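Local coordinates for putative hemin storage protein (Bordetella bronchiseptica, PDB 6AU1) that contains, in the domain described here, a glycoside hydrolase that cleaves deacetylated poly-beta-1,6-N-acetyl-D-glucosamine, a polysaccharide of bacterial biofilms, at residues 96-100 with 126-132; 104-108 with 136-140; 179-184 with 200-205; 230-236 with 260-266; 294-299 with 327-333. Residue numbers count along the deposited sequence, not the author numbering.

Interaction 1 of 5, residues 96-100 with 126-132; sequences VLTFS and SPTRLSP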
# COMPACT_ATOMS: atom_id res chain seq x y z
N VAL A 96 4.36 -6.04 -0.19
CA VAL A 96 5.46 -6.33 0.70
C VAL A 96 5.68 -7.85 0.77
O VAL A 96 6.82 -8.32 0.84
CB VAL A 96 5.18 -5.77 2.11
CG1 VAL A 96 6.37 -6.06 3.05
CG2 VAL A 96 4.90 -4.26 2.03
N LEU A 97 4.57 -8.60 0.77
CA LEU A 97 4.60 -10.04 1.03
C LEU A 97 3.92 -10.90 -0.03
O LEU A 97 4.33 -12.05 -0.26
CB LEU A 97 3.92 -10.36 2.37
CG LEU A 97 4.44 -9.66 3.62
CD1 LEU A 97 3.60 -10.14 4.79
CD2 LEU A 97 5.93 -9.96 3.82
N THR A 98 2.86 -10.39 -0.66
CA THR A 98 2.05 -11.23 -1.55
C THR A 98 2.65 -11.36 -2.95
O THR A 98 2.39 -10.53 -3.83
CB THR A 98 0.59 -10.73 -1.70
OG1 THR A 98 0.58 -9.40 -2.25
CG2 THR A 98 -0.14 -10.74 -0.36
N PHE A 99 3.45 -12.40 -3.13
CA PHE A 99 3.97 -12.79 -4.43
C PHE A 99 3.75 -14.27 -4.59
O PHE A 99 4.34 -15.07 -3.86
CB PHE A 99 5.46 -12.45 -4.55
CG PHE A 99 5.74 -10.99 -4.39
CD1 PHE A 99 5.65 -10.13 -5.48
CD2 PHE A 99 6.08 -10.47 -3.14
CE1 PHE A 99 5.90 -8.76 -5.33
CE2 PHE A 99 6.33 -9.11 -2.98
CZ PHE A 99 6.24 -8.26 -4.08
N SER A 100 2.89 -14.64 -5.53
CA SER A 100 2.56 -16.05 -5.75
C SER A 100 3.52 -16.65 -6.77
O SER A 100 3.19 -16.82 -7.95
CB SER A 100 1.10 -16.20 -6.19
OG SER A 100 0.23 -15.80 -5.13
N SER A 126 -4.18 -11.74 2.78
CA SER A 126 -4.24 -12.80 1.76
C SER A 126 -3.53 -14.05 2.23
O SER A 126 -2.46 -13.96 2.84
CB SER A 126 -3.61 -12.31 0.44
OG SER A 126 -3.46 -13.39 -0.47
N PRO A 127 -4.09 -15.23 1.93
CA PRO A 127 -3.39 -16.49 2.22
C PRO A 127 -2.06 -16.61 1.46
O PRO A 127 -1.25 -17.46 1.84
CB PRO A 127 -4.37 -17.57 1.72
CG PRO A 127 -5.69 -16.90 1.65
CD PRO A 127 -5.43 -15.45 1.35
N THR A 128 -1.86 -15.78 0.44
CA THR A 128 -0.64 -15.85 -0.37
C THR A 128 0.52 -15.01 0.17
O THR A 128 1.59 -15.00 -0.44
CB THR A 128 -0.91 -15.40 -1.83
OG1 THR A 128 -1.14 -13.98 -1.85
CG2 THR A 128 -2.12 -16.14 -2.42
N ARG A 129 0.32 -14.28 1.27
CA ARG A 129 1.43 -13.55 1.88
C ARG A 129 2.60 -14.49 2.15
O ARG A 129 2.45 -15.47 2.90
CB ARG A 129 1.02 -12.88 3.21
CG ARG A 129 0.18 -11.60 3.09
CD ARG A 129 -0.48 -11.31 4.46
NE ARG A 129 -1.36 -12.43 4.81
CZ ARG A 129 -1.70 -12.78 6.05
NH1 ARG A 129 -1.26 -12.09 7.09
NH2 ARG A 129 -2.49 -13.83 6.24
N LEU A 130 3.75 -14.21 1.55
CA LEU A 130 4.95 -14.96 1.89
C LEU A 130 5.34 -14.62 3.33
O LEU A 130 5.09 -13.50 3.80
CB LEU A 130 6.10 -14.64 0.93
CG LEU A 130 5.90 -15.17 -0.50
CD1 LEU A 130 7.00 -14.64 -1.41
CD2 LEU A 130 5.90 -16.69 -0.47
N SER A 131 5.95 -15.57 4.03
CA SER A 131 6.44 -15.32 5.38
C SER A 131 7.77 -14.57 5.38
O SER A 131 8.78 -15.10 4.93
CB SER A 131 6.62 -16.62 6.15
OG SER A 131 7.15 -16.36 7.44
N PRO A 132 7.78 -13.34 5.91
CA PRO A 132 9.06 -12.61 5.94
C PRO A 132 10.02 -13.17 6.99
O PRO A 132 11.15 -12.71 7.08
CB PRO A 132 8.63 -11.18 6.28
CG PRO A 132 7.40 -11.37 7.13
CD PRO A 132 6.69 -12.57 6.54
O HOH W 1 2.82 -16.82 -2.07
O HOH W 2 0.28 -13.25 -4.02
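Two parts of the long loop that follows strand 89-94 meet here, fastened directly by one backbone hydrogen bond, Leu130 N to Leu97 O at 2.9 Å. Around it the side chains choose conformations that close the gap. Leu97, in the m,t rotamer, points at residues 126-132 and lays CD2 3.8 Å from CD of Pro132. Thr98 takes the p rotamer, so that CG2 rests 3.6 Å from CG of Arg129 and 3.9 Å from CB of Ser126. Arg129 itself turns its end away and folds back over the type I turn Ser126-Arg129, its NE donating to Ser126 O at 2.7 Å; beyond the turn its guanidinium forms a salt bridge with Glu169. The hydroxyls of Ser126 and Thr128 share a hydrogen bond, OG to OG1 2.8 Å. One water joins Ser100 OG to Thr128 OG1 and another bridges Phe99 O and Thr128 O, while Ser100 OG also bonds Asp57. In TIM-barrel enzymes, the fold of this family, loops after strands lie at the barrel's C-terminal end, which carries the active site. Phe99 and Leu130 pack on helix 135-151, Leu97 and Pro132 on helix 195-223, and Asp162 receives the backbone N of Val96, Leu97 and Thr98.

Interaction 2 of 5, residues 104-108 with 136-140; sequences GNPAY and DAHRV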
# COMPACT_ATOMS: atom_id res chain seq x y z
N GLY A 104 8.52 -24.73 -7.54
CA GLY A 104 9.92 -24.85 -7.89
C GLY A 104 10.73 -23.61 -7.53
O GLY A 104 11.95 -23.68 -7.41
N ASN A 105 10.05 -22.48 -7.37
CA ASN A 105 10.68 -21.32 -6.75
C ASN A 105 11.01 -21.67 -5.30
O ASN A 105 10.19 -22.29 -4.62
CB ASN A 105 9.76 -20.10 -6.81
CG ASN A 105 10.42 -18.83 -6.31
OD1 ASN A 105 10.51 -18.60 -5.10
ND2 ASN A 105 10.89 -18.01 -7.24
N PRO A 106 12.19 -21.27 -4.81
CA PRO A 106 12.60 -21.59 -3.43
C PRO A 106 11.60 -21.11 -2.37
O PRO A 106 11.51 -21.71 -1.30
CB PRO A 106 13.93 -20.84 -3.28
CG PRO A 106 14.43 -20.66 -4.66
CD PRO A 106 13.22 -20.50 -5.53
N ALA A 107 10.86 -20.04 -2.66
CA ALA A 107 9.92 -19.50 -1.69
C ALA A 107 8.52 -20.10 -1.82
O ALA A 107 7.62 -19.73 -1.07
CB ALA A 107 9.84 -17.99 -1.80
N TYR A 108 8.32 -21.01 -2.78
CA TYR A 108 6.98 -21.54 -3.02
C TYR A 108 6.39 -22.18 -1.77
O TYR A 108 6.99 -23.09 -1.19
CB TYR A 108 6.98 -22.56 -4.17
CG TYR A 108 5.60 -23.11 -4.47
CD1 TYR A 108 4.69 -22.38 -5.23
CD2 TYR A 108 5.20 -24.36 -4.00
CE1 TYR A 108 3.43 -22.86 -5.51
CE2 TYR A 108 3.93 -24.86 -4.28
CZ TYR A 108 3.05 -24.10 -5.03
OH TYR A 108 1.79 -24.57 -5.32
N ASP A 136 14.20 -17.98 2.68
CA ASP A 136 14.06 -18.07 1.22
C ASP A 136 13.01 -17.08 0.70
O ASP A 136 13.20 -16.47 -0.35
CB ASP A 136 13.71 -19.49 0.78
CG ASP A 136 14.82 -20.48 1.07
OD1 ASP A 136 16.01 -20.10 0.94
OD2 ASP A 136 14.51 -21.62 1.43
N ALA A 137 11.92 -16.91 1.44
CA ALA A 137 10.93 -15.90 1.07
C ALA A 137 11.51 -14.49 1.19
O ALA A 137 11.29 -13.64 0.34
CB ALA A 137 9.67 -16.03 1.95
N HIS A 138 12.26 -14.26 2.27
CA HIS A 138 12.92 -12.98 2.50
C HIS A 138 13.81 -12.61 1.31
O HIS A 138 13.76 -11.48 0.80
CB HIS A 138 13.73 -13.07 3.80
CG HIS A 138 14.21 -11.76 4.34
ND1 HIS A 138 15.31 -11.10 3.82
CD2 HIS A 138 13.79 -11.03 5.39
CE1 HIS A 138 15.51 -10.00 4.51
NE2 HIS A 138 14.62 -9.94 5.48
N ARG A 139 14.60 -13.57 0.85
CA ARG A 139 15.52 -13.33 -0.25
C ARG A 139 14.78 -13.11 -1.57
O ARG A 139 15.13 -12.23 -2.35
CB ARG A 139 16.51 -14.49 -0.42
CG ARG A 139 17.56 -14.24 -1.50
CD ARG A 139 18.49 -15.44 -1.66
NE ARG A 139 17.79 -16.58 -2.25
CZ ARG A 139 17.36 -17.64 -1.57
NH1 ARG A 139 17.56 -17.72 -0.26
NH2 ARG A 139 16.73 -18.62 -2.21
N VAL A 140 13.75 -13.92 -1.81
CA VAL A 140 13.02 -13.83 -3.08
C VAL A 140 12.33 -12.47 -3.18
O VAL A 140 12.42 -11.81 -4.22
CB VAL A 140 11.99 -14.98 -3.23
CG1 VAL A 140 10.99 -14.66 -4.35
CG2 VAL A 140 12.72 -16.28 -3.51
O HOH W 3 12.67 -23.23 0.31
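This is a small, partly buried loop-on-helix contact near the periphery of the TIM-barrel domain, where the long loop after strand 89-94 leans on the first turns of helix 135-151, the helix that the same loop leads into. The loop is shaped by an Asx turn, Asn105 OD1 accepting from Ala107 N at 2.9 Å, set within a type I beta turn closed by Tyr108 N to Asn105 O at 2.9 Å. These turns present Ala107 to the helix: its methyl CB lies 3.7 Å from CA of Ala137 and 3.8 Å from CG2 of Val140, a small knob against the helix surface. Asn105 ND2 is hydrogen-bonded to His67. No direct hydrogen bond joins the two segments. At the solvent side Arg139 pairs with Asp136 one turn earlier, NH1 to OD1 3.1 Å, and its NH2 comes 3.7 Å from CB of Pro106. The polar link is a single water, which donates to Pro106 O at 2.5 Å and to Asp136 OD2 at 2.7 Å.

Interaction 3 of 5, residues 179-184 with 200-205; sequences YQGWGL and QWSKGK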
# COMPACT_ATOMS: atom_id res chain seq x y z
N TYR A 179 10.38 -15.40 17.30
CA TYR A 179 9.78 -14.92 18.55
C TYR A 179 10.61 -15.37 19.75
O TYR A 179 10.73 -14.64 20.73
CB TYR A 179 8.34 -15.41 18.71
CG TYR A 179 7.45 -15.16 17.51
CD1 TYR A 179 7.65 -14.05 16.68
CD2 TYR A 179 6.42 -16.03 17.19
CE1 TYR A 179 6.84 -13.83 15.57
CE2 TYR A 179 5.61 -15.83 16.09
CZ TYR A 179 5.81 -14.73 15.28
OH TYR A 179 4.99 -14.55 14.19
N GLN A 180 11.17 -16.57 19.66
CA GLN A 180 12.00 -17.10 20.73
C GLN A 180 13.22 -16.20 20.89
O GLN A 180 13.65 -15.90 22.02
CB GLN A 180 12.41 -18.54 20.41
CG GLN A 180 13.14 -19.28 21.53
CD GLN A 180 13.26 -20.76 21.24
OE1 GLN A 180 13.40 -21.17 20.08
NE2 GLN A 180 13.18 -21.58 22.28
N GLY A 181 13.74 -15.74 19.76
CA GLY A 181 14.82 -14.77 19.74
C GLY A 181 14.47 -13.45 20.42
O GLY A 181 15.37 -12.76 20.90
N TRP A 182 13.19 -13.11 20.46
CA TRP A 182 12.76 -11.87 21.11
C TRP A 182 12.55 -12.07 22.61
O TRP A 182 12.18 -11.13 23.31
CB TRP A 182 11.45 -11.34 20.52
CG TRP A 182 11.44 -11.06 19.04
CD1 TRP A 182 12.52 -10.94 18.21
CD2 TRP A 182 10.28 -10.86 18.22
NE1 TRP A 182 12.10 -10.68 16.92
CE2 TRP A 182 10.73 -10.63 16.90
CE3 TRP A 182 8.91 -10.85 18.48
CZ2 TRP A 182 9.85 -10.39 15.85
CZ3 TRP A 182 8.04 -10.62 17.44
CH2 TRP A 182 8.51 -10.39 16.13
N GLY A 183 12.74 -13.29 23.09
CA GLY A 183 12.52 -13.61 24.49
C GLY A 183 11.11 -14.08 24.80
O GLY A 183 10.70 -14.12 25.96
N LEU A 184 10.36 -14.45 23.76
CA LEU A 184 9.02 -14.98 23.91
C LEU A 184 9.03 -16.51 23.78
O LEU A 184 9.91 -17.07 23.14
CB LEU A 184 8.08 -14.37 22.86
CG LEU A 184 7.84 -12.86 22.92
CD1 LEU A 184 7.06 -12.37 21.69
CD2 LEU A 184 7.11 -12.48 24.22
N GLN A 200 3.78 -7.35 23.86
CA GLN A 200 5.16 -7.34 23.37
C GLN A 200 5.25 -7.98 22.00
O GLN A 200 5.98 -7.52 21.12
CB GLN A 200 6.08 -8.06 24.35
CG GLN A 200 6.29 -7.32 25.65
CD GLN A 200 7.00 -8.16 26.69
OE1 GLN A 200 7.26 -9.34 26.46
NE2 GLN A 200 7.32 -7.56 27.83
N TRP A 201 4.48 -9.05 21.83
CA TRP A 201 4.45 -9.78 20.57
C TRP A 201 3.85 -8.93 19.45
O TRP A 201 4.40 -8.86 18.34
CB TRP A 201 3.66 -11.08 20.75
CG TRP A 201 3.66 -12.00 19.54
CD1 TRP A 201 4.75 -12.43 18.85
CD2 TRP A 201 2.53 -12.63 18.95
NE1 TRP A 201 4.36 -13.27 17.83
CE2 TRP A 201 3.00 -13.41 17.87
CE3 TRP A 201 1.15 -12.61 19.22
CZ2 TRP A 201 2.14 -14.16 17.06
CZ3 TRP A 201 0.30 -13.35 18.40
CH2 TRP A 201 0.80 -14.12 17.35
N SER A 202 2.73 -8.26 19.75
CA SER A 202 2.11 -7.35 18.79
C SER A 202 3.09 -6.27 18.33
O SER A 202 3.28 -6.07 17.13
CB SER A 202 0.86 -6.70 19.38
OG SER A 202 0.34 -5.71 18.50
N LYS A 203 3.73 -5.60 19.28
CA LYS A 203 4.69 -4.54 18.95
C LYS A 203 5.89 -5.08 18.19
O LYS A 203 6.40 -4.43 17.27
CB LYS A 203 5.14 -3.82 20.22
CG LYS A 203 4.09 -2.88 20.78
CD LYS A 203 3.77 -1.77 19.78
CE LYS A 203 2.81 -0.75 20.36
NZ LYS A 203 2.57 0.38 19.41
N GLY A 204 6.33 -6.28 18.56
CA GLY A 204 7.44 -6.93 17.89
C GLY A 204 7.16 -7.21 16.42
O GLY A 204 8.01 -6.98 15.55
N LYS A 205 5.96 -7.70 16.13
CA LYS A 205 5.60 -7.99 14.74
C LYS A 205 5.50 -6.70 13.93
O LYS A 205 5.91 -6.66 12.76
CB LYS A 205 4.29 -8.77 14.66
CG LYS A 205 4.45 -10.22 15.10
CD LYS A 205 3.14 -10.99 14.94
CE LYS A 205 2.15 -10.59 16.03
NZ LYS A 205 0.81 -11.16 15.71
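Helix 173-181 ends here in a Schellman motif beside helix 195-223, with the CA atoms of Tyr179 and Trp201 7.7 Å apart and those of Trp182 and Gly204 7.9 Å apart. Gly183, at a phi of 91°, turns the chain out of the helix; Leu184 N reaches back to Tyr179 O at 3.1 Å and Gly183 N to Gln180 O at 3.0 Å. The turn brings Leu184 round to the side of Tyr179 and Trp182, and all three meet helix 195-223 on the outer part of the TIM-barrel domain. No hydrogen bond crosses between the segments; the contact is aromatic and apolar. Trp201 drives its indole edge into the face of Tyr179, a T-shaped pair: the Tyr179 ring and the five-membered ring of Trp201 have centroids 4.3 Å apart and planes at 83°. CD1 of Trp201 also touches CD1 of Leu184 at 3.7 Å. Tyr179 OH bonds Asp170 O, and Trp201 packs on helix 188-193. Trp182 lies against Gly204, where a CB would clash with the indole: Gly204 CA makes an off-centre CH-pi contact 4.2 Å from the centroid of the six-membered ring of Trp182, and Trp182 CH2 lies 3.5 Å from Gly204 C.

Interaction 4 of 5, residues 230-236 with 260-266; sequences VVARNLY and YDFVALM. With EDO (1,2-ethanediol), chain G.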
# COMPACT_ATOMS: atom_id res chain seq x y z
N VAL A 230 12.25 8.18 -1.39
CA VAL A 230 11.15 8.45 -0.48
C VAL A 230 10.31 7.20 -0.30
O VAL A 230 10.09 6.47 -1.26
CB VAL A 230 10.26 9.59 -1.00
CG1 VAL A 230 9.21 9.97 0.04
CG2 VAL A 230 11.11 10.79 -1.38
N VAL A 231 9.86 6.93 0.92
CA VAL A 231 8.97 5.78 1.13
C VAL A 231 7.68 6.14 1.85
O VAL A 231 7.65 6.95 2.78
CB VAL A 231 9.68 4.63 1.92
CG1 VAL A 231 10.86 4.08 1.10
CG2 VAL A 231 10.13 5.10 3.31
N ALA A 232 6.60 5.51 1.40
CA ALA A 232 5.30 5.61 2.05
C ALA A 232 4.77 4.20 2.29
O ALA A 232 5.21 3.26 1.63
CB ALA A 232 4.31 6.41 1.20
N ARG A 233 3.86 4.05 3.24
CA ARG A 233 3.21 2.75 3.42
C ARG A 233 1.73 2.95 3.70
O ARG A 233 1.35 3.86 4.43
CB ARG A 233 3.88 1.97 4.56
CG ARG A 233 3.25 0.57 4.80
CD ARG A 233 4.12 -0.29 5.72
NE ARG A 233 3.39 -1.46 6.21
CZ ARG A 233 3.75 -2.17 7.28
NH1 ARG A 233 4.86 -1.86 7.95
NH2 ARG A 233 2.99 -3.19 7.69
N ASN A 234 0.89 2.10 3.11
CA ASN A 234 -0.55 2.10 3.41
C ASN A 234 -0.83 1.67 4.84
O ASN A 234 -0.32 0.64 5.31
CB ASN A 234 -1.32 1.17 2.47
CG ASN A 234 -1.48 1.72 1.07
OD1 ASN A 234 -1.26 1.01 0.11
ND2 ASN A 234 -1.90 2.98 0.96
N LEU A 235 -1.67 2.45 5.52
CA LEU A 235 -2.09 2.16 6.89
C LEU A 235 -3.61 2.08 6.93
O LEU A 235 -4.30 2.98 6.42
CB LEU A 235 -1.59 3.26 7.84
CG LEU A 235 -2.06 3.23 9.30
CD1 LEU A 235 -1.61 1.94 9.99
CD2 LEU A 235 -1.53 4.44 10.03
N TYR A 236 -4.12 1.01 7.52
CA TYR A 236 -5.56 0.87 7.73
C TYR A 236 -6.07 1.83 8.81
O TYR A 236 -5.34 2.18 9.73
CB TYR A 236 -5.90 -0.56 8.12
CG TYR A 236 -5.99 -1.52 6.95
CD1 TYR A 236 -7.15 -1.59 6.19
CD2 TYR A 236 -4.93 -2.35 6.62
CE1 TYR A 236 -7.25 -2.47 5.12
CE2 TYR A 236 -5.02 -3.23 5.55
CZ TYR A 236 -6.18 -3.28 4.81
OH TYR A 236 -6.28 -4.16 3.74
N TYR A 260 8.43 5.93 8.15
CA TYR A 260 8.18 6.25 6.74
C TYR A 260 8.16 7.75 6.52
O TYR A 260 7.87 8.51 7.44
CB TYR A 260 6.85 5.62 6.26
CG TYR A 260 6.86 4.12 6.43
CD1 TYR A 260 7.58 3.32 5.55
CD2 TYR A 260 6.19 3.51 7.49
CE1 TYR A 260 7.60 1.95 5.71
CE2 TYR A 260 6.22 2.15 7.66
CZ TYR A 260 6.93 1.37 6.78
OH TYR A 260 6.97 0.01 6.95
N ASP A 261 8.50 8.17 5.31
CA ASP A 261 8.43 9.60 5.00
C ASP A 261 6.99 10.07 5.01
O ASP A 261 6.69 11.16 5.50
CB ASP A 261 9.08 9.89 3.66
CG ASP A 261 10.54 9.55 3.65
OD1 ASP A 261 11.31 10.26 4.32
OD2 ASP A 261 10.92 8.56 2.99
N PHE A 262 6.11 9.22 4.48
CA PHE A 262 4.69 9.50 4.48
C PHE A 262 3.90 8.27 4.87
O PHE A 262 4.28 7.14 4.54
CB PHE A 262 4.22 9.98 3.11
CG PHE A 262 4.83 11.29 2.70
CD1 PHE A 262 4.45 12.46 3.33
CD2 PHE A 262 5.80 11.34 1.72
CE1 PHE A 262 5.01 13.67 2.97
CE2 PHE A 262 6.37 12.54 1.36
CZ PHE A 262 5.97 13.71 1.99
N VAL A 263 2.81 8.50 5.59
CA VAL A 263 1.88 7.44 5.94
C VAL A 263 0.66 7.58 5.05
O VAL A 263 -0.01 8.62 5.09
CB VAL A 263 1.46 7.52 7.42
CG1 VAL A 263 0.38 6.48 7.73
CG2 VAL A 263 2.67 7.33 8.32
N ALA A 264 0.41 6.58 4.21
CA ALA A 264 -0.73 6.62 3.29
C ALA A 264 -1.95 6.01 3.98
O ALA A 264 -2.25 4.82 3.83
CB ALA A 264 -0.42 5.88 2.00
N LEU A 265 -2.65 6.85 4.73
CA LEU A 265 -3.74 6.38 5.58
C LEU A 265 -5.01 6.19 4.75
O LEU A 265 -5.44 7.11 4.06
CB LEU A 265 -3.97 7.38 6.71
CG LEU A 265 -5.15 7.14 7.64
CD1 LEU A 265 -5.04 5.79 8.34
CD2 LEU A 265 -5.21 8.26 8.68
N MET A 266 -5.60 5.01 4.82
CA MET A 266 -6.74 4.71 3.97
C MET A 266 -8.02 5.28 4.61
O MET A 266 -8.73 4.62 5.37
CB MET A 266 -6.80 3.20 3.69
CG MET A 266 -5.57 2.80 2.86
SD MET A 266 -5.40 1.06 2.42
CE MET A 266 -5.17 0.35 4.04
C1 EDO G . -5.36 -6.59 1.53
O1 EDO G . -4.12 -6.28 0.86
C2 EDO G . -5.08 -7.13 2.93
O2 EDO G . -4.59 -6.07 3.76
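At the ends of two parallel strands a methionine lies over a tyrosine ring: CE of Met266 makes a CH-pi contact 3.4 Å from the ring centroid of Tyr236, over its face, and SD follows at 4.9 Å, a Met-aromatic contact. The strands, 230-235 and 262-266, are neighbours in the TIM barrel, crossing at -24°, and three helices separate them along the chain, a beta-alpha-beta crossover. Their backbones are joined by Phe262 N to Val231 O (3.2 Å), Ala264 N to Arg233 O (2.9 Å), Leu235 N to Ala264 O (3.0 Å) and Met266 N to Leu235 O (2.9 Å). At the start Asp261 uses its side chain, OD2 accepting from Val231 N at 2.8 Å. Arg233, Leu235, Val263 and Leu265 point to the outer face, where helices 253-259 and 195-223 pack. Arg233 CB lies over the Tyr260 ring, 3.7 Å from its centroid, and NH1 donates to Tyr260 OH at 3.0 Å, while NH2 bonds Ala163 O and Tyr260 OH bonds Thr213. On the other face Ala232, Asn234, Phe262 and Ala264 look inward, Asn234 weakly bonded to Glu300. A 1,2-ethanediol, probably from the crystallisation liquor, takes a hydrogen bond from Tyr236, OH to O2 2.6 Å.

Interaction 5 of 5, residues 294-299 with 327-333; sequences LDRTIF and LGAINYG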
# COMPACT_ATOMS: atom_id res chain seq x y z
N LEU A 294 -0.16 15.05 11.33
CA LEU A 294 -0.79 15.67 10.16
C LEU A 294 0.24 16.06 9.09
O LEU A 294 -0.07 16.06 7.90
CB LEU A 294 -1.62 16.88 10.56
CG LEU A 294 -2.84 16.62 11.44
CD1 LEU A 294 -3.54 17.93 11.76
CD2 LEU A 294 -3.80 15.65 10.76
N ASP A 295 1.46 16.38 9.51
CA ASP A 295 2.46 16.84 8.56
C ASP A 295 2.92 15.74 7.61
O ASP A 295 3.31 16.02 6.47
CB ASP A 295 3.66 17.44 9.30
CG ASP A 295 3.39 18.83 9.82
OD1 ASP A 295 2.46 19.49 9.30
OD2 ASP A 295 4.10 19.28 10.75
N ARG A 296 2.87 14.48 8.04
CA ARG A 296 3.33 13.42 7.15
C ARG A 296 2.30 12.33 6.90
O ARG A 296 2.60 11.32 6.26
CB ARG A 296 4.63 12.82 7.69
CG ARG A 296 5.77 13.83 7.66
CD ARG A 296 7.12 13.21 7.89
NE ARG A 296 7.33 12.83 9.28
CZ ARG A 296 7.26 11.59 9.74
NH1 ARG A 296 6.98 10.59 8.91
NH2 ARG A 296 7.47 11.35 11.02
N THR A 297 1.08 12.53 7.36
CA THR A 297 0.01 11.59 7.04
C THR A 297 -0.76 12.08 5.82
O THR A 297 -1.25 13.20 5.79
CB THR A 297 -0.96 11.39 8.22
OG1 THR A 297 -0.22 10.90 9.33
CG2 THR A 297 -2.06 10.38 7.86
N ILE A 298 -0.83 11.23 4.81
CA ILE A 298 -1.63 11.50 3.63
C ILE A 298 -2.96 10.79 3.78
O ILE A 298 -3.01 9.57 3.94
CB ILE A 298 -0.91 11.03 2.36
CG1 ILE A 298 0.43 11.75 2.23
CG2 ILE A 298 -1.78 11.25 1.12
CD1 ILE A 298 1.31 11.24 1.12
N PHE A 299 -4.04 11.56 3.79
CA PHE A 299 -5.37 10.98 3.90
C PHE A 299 -5.81 10.54 2.52
O PHE A 299 -6.21 11.35 1.69
CB PHE A 299 -6.35 11.97 4.53
CG PHE A 299 -6.04 12.28 5.97
CD1 PHE A 299 -5.07 13.22 6.29
CD2 PHE A 299 -6.70 11.62 6.99
CE1 PHE A 299 -4.76 13.48 7.61
CE2 PHE A 299 -6.41 11.89 8.33
CZ PHE A 299 -5.44 12.82 8.64
N LEU A 327 -9.92 21.05 8.62
CA LEU A 327 -9.42 20.46 9.86
C LEU A 327 -7.90 20.49 9.95
O LEU A 327 -7.32 19.97 10.91
CB LEU A 327 -9.91 19.02 10.00
CG LEU A 327 -11.43 18.83 10.09
CD1 LEU A 327 -11.80 17.37 9.90
CD2 LEU A 327 -11.97 19.36 11.42
N GLY A 328 -7.25 21.07 8.95
CA GLY A 328 -5.80 21.18 8.96
C GLY A 328 -5.06 19.96 8.45
O GLY A 328 -3.85 19.83 8.64
N ALA A 329 -5.79 19.05 7.81
CA ALA A 329 -5.19 17.89 7.18
C ALA A 329 -4.91 18.20 5.72
O ALA A 329 -5.75 17.96 4.86
CB ALA A 329 -6.10 16.67 7.30
N ILE A 330 -3.73 18.75 5.45
CA ILE A 330 -3.48 19.31 4.13
C ILE A 330 -2.85 18.34 3.12
O ILE A 330 -2.73 18.68 1.95
CB ILE A 330 -2.58 20.56 4.23
CG1 ILE A 330 -1.26 20.22 4.94
CG2 ILE A 330 -3.31 21.67 4.99
CD1 ILE A 330 -0.11 19.88 4.03
N ASN A 331 -2.47 17.15 3.58
CA ASN A 331 -1.97 16.13 2.66
C ASN A 331 -3.04 15.08 2.41
O ASN A 331 -3.57 14.50 3.36
CB ASN A 331 -0.71 15.45 3.20
CG ASN A 331 0.37 16.44 3.56
OD1 ASN A 331 1.05 16.97 2.68
ND2 ASN A 331 0.55 16.68 4.86
N TYR A 332 -3.39 14.85 1.14
CA TYR A 332 -4.45 13.91 0.82
C TYR A 332 -4.37 13.52 -0.64
O TYR A 332 -3.50 13.99 -1.36
CB TYR A 332 -5.84 14.49 1.16
CG TYR A 332 -6.10 15.88 0.61
CD1 TYR A 332 -6.43 16.08 -0.72
CD2 TYR A 332 -6.02 16.99 1.44
CE1 TYR A 332 -6.66 17.35 -1.22
CE2 TYR A 332 -6.26 18.28 0.95
CZ TYR A 332 -6.58 18.44 -0.39
OH TYR A 332 -6.80 19.69 -0.88
N GLY A 333 -5.27 12.64 -1.05
CA GLY A 333 -5.26 12.16 -2.42
C GLY A 333 -6.40 11.18 -2.61
O GLY A 333 -7.27 11.07 -1.75
O HOH W 4 -2.41 15.74 6.40
O HOH W 5 -1.66 18.73 7.67
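Asn331 is the main bump of this contact, fitting the hollow formed as the chain bends from Leu294 into strand 297-305. Its ND2 donates to Leu294 O at 3.2 Å, its CB lies 3.5 Å from Thr297 O, and its OD1 is taken by Glu7 N. Ala329 is a smaller knob: its CB meets CE1 of Phe299 at 3.5 Å and CD2 of Leu294 at 4.3 Å, and CD1 of Leu294 reaches over the Schellman turn at Gly328, 3.7 Å from Gly328 O. What remains of the cleft between the diverging backbones holds two waters, one among Leu294 O, Thr297 O and Asn331 N, the other near Gly328 O and Ile330 N. Farther along the chains close up into parallel sheet, with Phe299 N to Asn331 O at 3.0 Å and Gly333 N to Phe299 O at 3.2 Å; CG2 of Ile298 settles 3.8 Å from CA of Tyr332. The two strands belong to the closing part of the TIM barrel, where strand 332-335 also pairs with the first strand, 8-12. Strand 297-305 has strand 262-266 as its other parallel neighbour, while Phe299 packs on helices 277-290 and 314-326 and Tyr332 on the latter.

How the interactions relate
Interactions 4 and 5 belong to one continuous sheet: strand 262-266 of the first lies beside strand 297-305 of the second, and Val263 O and Leu265 N probably bond Ile298 N and O. Both rely on backbone hydrogen bonding, although water enters interaction 5, where the chains are still converging. Interactions 1 and 2 share the loop after strand 89-94; they touch, Leu130 and Ala137 packing together, but interaction 1 is largely buried whereas interaction 2 is partly exposed, about 22 Å from the chain centre. Interaction 3, also peripheral, has no hydrogen bond across it and relies on aromatic and apolar packing of a helix end on helix 195-223, which leads into strand 230-235 of interaction 4.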